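Local coordinates for folylpolyglutamate synthase/dihydrofolate synthase (PDB 1O5Z), which probably catalyses the ATP-dependent addition of L-glutamate to dihydropteroate and to tetrahydrofolyl-polyglutamates, making dihydrofolate and longer folate polyglutamate chains, at residues 82-87 with 152-157; 94-99 with 138-143. All coordinates share one frame; numbering follows the deposited sequence.

Contact 1 joins two parallel strands inside the main sheet of the Mur ligase middle domain, and contact 2 sets a helix against the neighbouring antiparallel strand; their centres lie about 8 Å apart. Strand 81-84 is common ground: its other edge, with Y85 just beyond it, probably hydrogen-bonds to contact 2 through Y85 N to R95 O (2.8 Å) and S83 O to R97 N (3.0 Å), and Y84 CD1 packs on A140 CB at 3.4 Å. E100 connects the polar sides of the two contacts. At contact 1 the side chain of E155 comes within about 3 Å (nearest atoms) of an unidentified bound molecule and about 4 Å of a sulfate ion, both probably from the crystallisation liquor, though they may mark a pocket.

Contact 1: residues 82-87 with 152-157; sequences GSYYSP and AVLEVG
V153 bridges G82 and Y84 with its N and O, across two parallel strands in the mixed central sheet of the Mur ligase middle domain, a P-loop NTPase-type fold. V153 N donates to G82 O (2.8 Å), Y84 N to V153 O (2.9 Å), and E155 N to Y84 O (3.0 Å), the segment axes running 4° apart. S83 and V153 share the face covered by helix 63-77, where both touch S71. On the reverse face, L154 CD2 lies against Y84 CB at 3.7 Å, while the Y84 ring packs on helix 132-146 and its hydroxyl bonds to T137.

Past the end of strand 81-84 the side chain of E155 takes over. It has CG anti to its backbone N (chi1 179°) and an extended chain beyond, which brings the carboxylate to the backbone of Y85 and S86. OE1 meets the edge of the Y85 ring near its plane, the ring and carboxylate planes 80° apart, and K63 touches the same glutamate. The Y85 hydroxyl is fixed from further out by E100 and N68. S86 OG lies 3.4 Å from G157 CA and, like E155 OE1, hydrogen-bonds the unidentified molecule, probably from the crystallisation liquor. S86 N completes the join with a weak hydrogen bond to E155 OE1, 3.3 Å long.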
loop_
_atom_site.group_PDB
_atom_site.type_symbol
_atom_site.label_atom_id
_atom_site.label_comp_id
_atom_site.label_asym_id
_atom_site.label_seq_id
_atom_site.Cartn_x
_atom_site.Cartn_y
_atom_site.Cartn_z
ATOM N N GLY A 82 8.580 10.276 -8.919
ATOM C CA GLY A 82 7.450 9.450 -9.314
ATOM C C GLY A 82 7.323 8.341 -8.287
ATOM O O GLY A 82 8.306 7.845 -7.773
ATOM N N SER A 83 6.112 7.972 -7.935
ATOM C CA SER A 83 5.904 6.884 -7.013
ATOM C C SER A 83 4.751 6.032 -7.534
ATOM O O SER A 83 3.784 6.515 -8.122
ATOM C CB SER A 83 5.664 7.395 -5.573
ATOM O OG SER A 83 4.590 8.317 -5.501
ATOM N N TYR A 84 4.939 4.732 -7.345
ATOM C CA TYR A 84 4.115 3.686 -7.959
ATOM C C TYR A 84 3.595 2.725 -6.896
ATOM O O TYR A 84 4.393 2.110 -6.223
ATOM C CB TYR A 84 4.898 2.931 -9.034
ATOM C CG TYR A 84 4.029 1.969 -9.740
ATOM C CD1 TYR A 84 2.854 2.382 -10.337
ATOM C CD2 TYR A 84 4.335 0.627 -9.775
ATOM C CE1 TYR A 84 2.021 1.480 -10.987
ATOM C CE2 TYR A 84 3.507 -0.283 -10.403
ATOM C CZ TYR A 84 2.360 0.144 -11.010
ATOM O OH TYR A 84 1.536 -0.787 -11.617
ATOM N N TYR A 85 2.264 2.666 -6.748
ATOM C CA TYR A 85 1.639 1.809 -5.761
ATOM C C TYR A 85 0.634 0.867 -6.383
ATOM O O TYR A 85 0.210 1.052 -7.509
ATOM C CB TYR A 85 0.946 2.632 -4.685
ATOM C CG TYR A 85 1.815 3.699 -4.046
ATOM C CD1 TYR A 85 2.018 4.923 -4.669
ATOM C CD2 TYR A 85 2.416 3.495 -2.806
ATOM C CE1 TYR A 85 2.781 5.917 -4.053
ATOM C CE2 TYR A 85 3.197 4.485 -2.209
ATOM C CZ TYR A 85 3.374 5.681 -2.835
ATOM O OH TYR A 85 4.144 6.651 -2.251
ATOM N N SER A 86 0.279 -0.136 -5.600
ATOM C CA SER A 86 -0.798 -1.098 -5.913
ATOM C C SER A 86 -1.241 -1.721 -4.601
ATOM O O SER A 86 -0.417 -1.902 -3.718
ATOM C CB SER A 86 -0.356 -2.231 -6.840
ATOM O OG SER A 86 0.835 -2.858 -6.347
ATOM N N PRO A 87 -2.520 -2.025 -4.457
ATOM C CA PRO A 87 -3.525 -1.741 -5.469
ATOM C C PRO A 87 -4.007 -0.295 -5.205
ATOM O O PRO A 87 -3.179 0.557 -4.955
ATOM C CB PRO A 87 -4.568 -2.821 -5.208
ATOM C CG PRO A 87 -4.455 -3.032 -3.668
ATOM C CD PRO A 87 -3.090 -2.635 -3.257
ATOM N N ALA A 152 12.204 7.451 -9.242
ATOM C CA ALA A 152 10.932 6.753 -9.099
ATOM C C ALA A 152 11.014 5.753 -7.941
ATOM O O ALA A 152 11.972 5.024 -7.832
ATOM C CB ALA A 152 10.530 6.075 -10.405
ATOM N N VAL A 153 10.019 5.757 -7.057
ATOM C CA VAL A 153 9.907 4.779 -5.980
ATOM C C VAL A 153 8.824 3.823 -6.347
ATOM O O VAL A 153 7.690 4.215 -6.590
ATOM C CB VAL A 153 9.597 5.461 -4.650
ATOM C CG1 VAL A 153 9.583 4.465 -3.504
ATOM C CG2 VAL A 153 10.643 6.547 -4.375
ATOM N N LEU A 154 9.174 2.538 -6.397
ATOM C CA LEU A 154 8.299 1.511 -6.924
ATOM C C LEU A 154 7.999 0.475 -5.882
ATOM O O LEU A 154 8.876 -0.220 -5.414
ATOM C CB LEU A 154 8.967 0.840 -8.109
ATOM C CG LEU A 154 9.541 1.856 -9.099
ATOM C CD1 LEU A 154 10.575 1.160 -9.956
ATOM C CD2 LEU A 154 8.422 2.388 -9.910
ATOM N N GLU A 155 6.724 0.366 -5.583
ATOM C CA GLU A 155 6.200 -0.698 -4.798
ATOM C C GLU A 155 5.956 -1.952 -5.690
ATOM O O GLU A 155 5.252 -1.904 -6.688
ATOM C CB GLU A 155 4.879 -0.245 -4.120
ATOM C CG GLU A 155 4.266 -1.352 -3.284
ATOM C CD GLU A 155 2.926 -1.049 -2.735
ATOM O OE1 GLU A 155 2.369 0.028 -3.004
ATOM O OE2 GLU A 155 2.454 -1.921 -1.989
ATOM N N VAL A 156 6.498 -3.077 -5.261
ATOM C CA VAL A 156 6.259 -4.344 -5.902
ATOM C C VAL A 156 4.766 -4.615 -5.862
ATOM O O VAL A 156 4.086 -4.369 -4.830
ATOM C CB VAL A 156 7.014 -5.468 -5.187
ATOM C CG1 VAL A 156 6.637 -6.807 -5.761
ATOM C CG2 VAL A 156 8.548 -5.218 -5.229
ATOM N N GLY A 157 4.233 -5.082 -6.993
ATOM C CA GLY A 157 2.835 -5.543 -7.059
ATOM C C GLY A 157 2.632 -6.776 -6.195
ATOM O O GLY A 157 1.839 -6.780 -5.295
HETATM O O HOH W 1 2.987 -1.139 -7.439
#

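Contact 2: residues 94-99 with 138-143; sequences ERIRLN and AMAFLY
The carbonyl oxygen of E94 is gripped twice by R97, whose NE donates at 2.7 Å to E94 O and whose NH2 donates at 3.0 Å to that same E94 O. The oxygen lies almost in the guanidinium plane, and the two nitrogens approach from opposite faces of the carbonyl plane. This side-on grip, with a salt bridge from NH1 to E100, fixes the arginine on the side of strand 96-98 turned away from helix 132-146; there it also makes a cation-pi contact with Y85.

I96 and L98 point the other way, onto the helix. With CG1 anti to its carbonyl carbon (chi1 -51°), I96 rests CG1 on A140 CB at 3.9 Å, and its CD1 reaches M139 CE at 4.1 Å. The other branch, CG2, comes obliquely on the Y143 ring, 3.4 Å from CD2. L98 crosses Y143 at about a right angle, its CB 3.8 Å from Y143 OH. An alanine in place of I96 would probably leave a gap between strand 96-98 and A140, M139 and the Y143 ring, with the ring less firmly held on this side. Helix 105-122 backs the group, I111 touching Y143 and M115 touching M139. The axes of 96-98 and 138-143 run 13° apart and approach to 9.0 Å, the layered helix-on-sheet packing of an alpha/beta domain, here toward one margin of the Mur ligase middle domain's central sheet.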
loop_
_atom_site.group_PDB
_atom_site.type_symbol
_atom_site.label_atom_id
_atom_site.label_comp_id
_atom_site.label_asym_id
_atom_site.label_seq_id
_atom_site.Cartn_x
_atom_site.Cartn_y
_atom_site.Cartn_z
ATOM N N GLU A 94 -4.450 6.803 -7.218
ATOM C CA GLU A 94 -3.491 6.540 -6.128
ATOM C C GLU A 94 -2.229 5.763 -6.560
ATOM O O GLU A 94 -1.167 5.809 -5.899
ATOM C CB GLU A 94 -4.173 5.682 -5.038
ATOM C CG GLU A 94 -5.255 6.367 -4.248
ATOM C CD GLU A 94 -6.137 5.389 -3.492
ATOM O OE1 GLU A 94 -5.655 4.292 -3.119
ATOM O OE2 GLU A 94 -7.329 5.711 -3.289
ATOM N N ARG A 95 -2.355 5.010 -7.650
ATOM C CA ARG A 95 -1.310 4.083 -8.071
ATOM C C ARG A 95 -0.122 4.797 -8.652
ATOM O O ARG A 95 0.948 4.268 -8.625
ATOM C CB ARG A 95 -1.848 3.069 -9.114
ATOM C CG ARG A 95 -2.870 2.104 -8.597
ATOM C CD ARG A 95 -3.593 1.381 -9.656
ATOM N NE ARG A 95 -4.581 0.484 -9.086
ATOM C CZ ARG A 95 -4.394 -0.824 -8.865
ATOM N NH1 ARG A 95 -5.385 -1.529 -8.322
ATOM N NH2 ARG A 95 -3.251 -1.445 -9.209
ATOM N N ILE A 96 -0.336 5.993 -9.206
ATOM C CA ILE A 96 0.721 6.739 -9.928
ATOM C C ILE A 96 0.726 8.201 -9.495
ATOM O O ILE A 96 -0.263 8.894 -9.617
ATOM C CB ILE A 96 0.485 6.655 -11.441
ATOM C CG1 ILE A 96 0.297 5.192 -11.874
ATOM C CG2 ILE A 96 1.625 7.255 -12.187
ATOM C CD1 ILE A 96 -0.049 5.059 -13.326
ATOM N N ARG A 97 1.871 8.649 -9.000
ATOM C CA ARG A 97 1.985 9.940 -8.383
ATOM C C ARG A 97 3.229 10.647 -8.842
ATOM O O ARG A 97 4.209 10.026 -9.214
ATOM C CB ARG A 97 2.003 9.795 -6.875
ATOM C CG ARG A 97 1.005 8.864 -6.401
ATOM C CD ARG A 97 0.805 8.925 -4.912
ATOM N NE ARG A 97 -0.033 7.811 -4.495
ATOM C CZ ARG A 97 -0.249 7.458 -3.251
ATOM N NH1 ARG A 97 0.278 8.149 -2.239
ATOM N NH2 ARG A 97 -1.051 6.428 -3.015
ATOM N N LEU A 98 3.113 11.963 -8.875
ATOM C CA LEU A 98 4.202 12.889 -9.113
ATOM C C LEU A 98 4.232 13.792 -7.881
ATOM O O LEU A 98 3.258 14.494 -7.572
ATOM C CB LEU A 98 3.944 13.731 -10.352
ATOM C CG LEU A 98 4.972 14.788 -10.749
ATOM C CD1 LEU A 98 6.327 14.179 -11.027
ATOM C CD2 LEU A 98 4.410 15.497 -11.978
ATOM N N ASN A 99 5.338 13.689 -7.163
ATOM C CA ASN A 99 5.554 14.457 -5.983
ATOM C C ASN A 99 4.391 14.204 -5.055
ATOM O O ASN A 99 3.912 15.084 -4.388
ATOM C CB ASN A 99 5.745 15.920 -6.354
ATOM C CG ASN A 99 7.000 16.133 -7.228
ATOM O OD1 ASN A 99 7.931 15.359 -7.127
ATOM N ND2 ASN A 99 7.035 17.210 -8.022
ATOM N N ALA A 138 3.638 -0.092 -16.813
ATOM C CA ALA A 138 4.261 0.559 -17.951
ATOM C C ALA A 138 3.752 2.001 -18.086
ATOM O O ALA A 138 4.507 2.921 -18.488
ATOM C CB ALA A 138 3.996 -0.252 -19.207
ATOM N N MET A 139 2.460 2.182 -17.791
ATOM C CA MET A 139 1.889 3.509 -17.728
ATOM C C MET A 139 2.627 4.384 -16.729
ATOM O O MET A 139 2.965 5.501 -17.023
ATOM C CB MET A 139 0.453 3.438 -17.288
ATOM C CG MET A 139 -0.524 2.956 -18.346
ATOM S SD MET A 139 -2.267 3.059 -17.740
ATOM C CE MET A 139 -2.194 4.638 -16.809
ATOM N N ALA A 140 2.863 3.872 -15.520
ATOM C CA ALA A 140 3.617 4.620 -14.544
ATOM C C ALA A 140 4.994 4.939 -15.060
ATOM O O ALA A 140 5.406 6.068 -15.015
ATOM C CB ALA A 140 3.696 3.857 -13.277
ATOM N N PHE A 141 5.706 3.942 -15.574
ATOM C CA PHE A 141 7.068 4.162 -16.080
ATOM C C PHE A 141 7.120 5.219 -17.154
ATOM O O PHE A 141 8.013 6.050 -17.181
ATOM C CB PHE A 141 7.672 2.892 -16.646
ATOM C CG PHE A 141 8.179 1.936 -15.617
ATOM C CD1 PHE A 141 7.880 0.586 -15.718
ATOM C CD2 PHE A 141 9.023 2.357 -14.590
ATOM C CE1 PHE A 141 8.350 -0.353 -14.748
ATOM C CE2 PHE A 141 9.515 1.435 -13.662
ATOM C CZ PHE A 141 9.176 0.066 -13.754
ATOM N N LEU A 142 6.162 5.163 -18.056
ATOM C CA LEU A 142 6.082 6.126 -19.153
ATOM C C LEU A 142 5.782 7.530 -18.603
ATOM O O LEU A 142 6.377 8.517 -18.995
ATOM C CB LEU A 142 4.960 5.684 -20.110
ATOM C CG LEU A 142 4.846 6.472 -21.398
ATOM C CD1 LEU A 142 6.183 6.567 -22.041
ATOM C CD2 LEU A 142 3.799 5.879 -22.356
ATOM N N TYR A 143 4.845 7.596 -17.667
ATOM C CA TYR A 143 4.455 8.854 -17.071
ATOM C C TYR A 143 5.662 9.514 -16.373
ATOM O O TYR A 143 5.923 10.678 -16.563
ATOM C CB TYR A 143 3.329 8.581 -16.096
ATOM C CG TYR A 143 2.876 9.739 -15.287
ATOM C CD1 TYR A 143 2.078 10.716 -15.838
ATOM C CD2 TYR A 143 3.159 9.811 -13.921
ATOM C CE1 TYR A 143 1.612 11.755 -15.088
ATOM C CE2 TYR A 143 2.693 10.839 -13.158
ATOM C CZ TYR A 143 1.899 11.803 -13.740
ATOM O OH TYR A 143 1.419 12.843 -13.004
#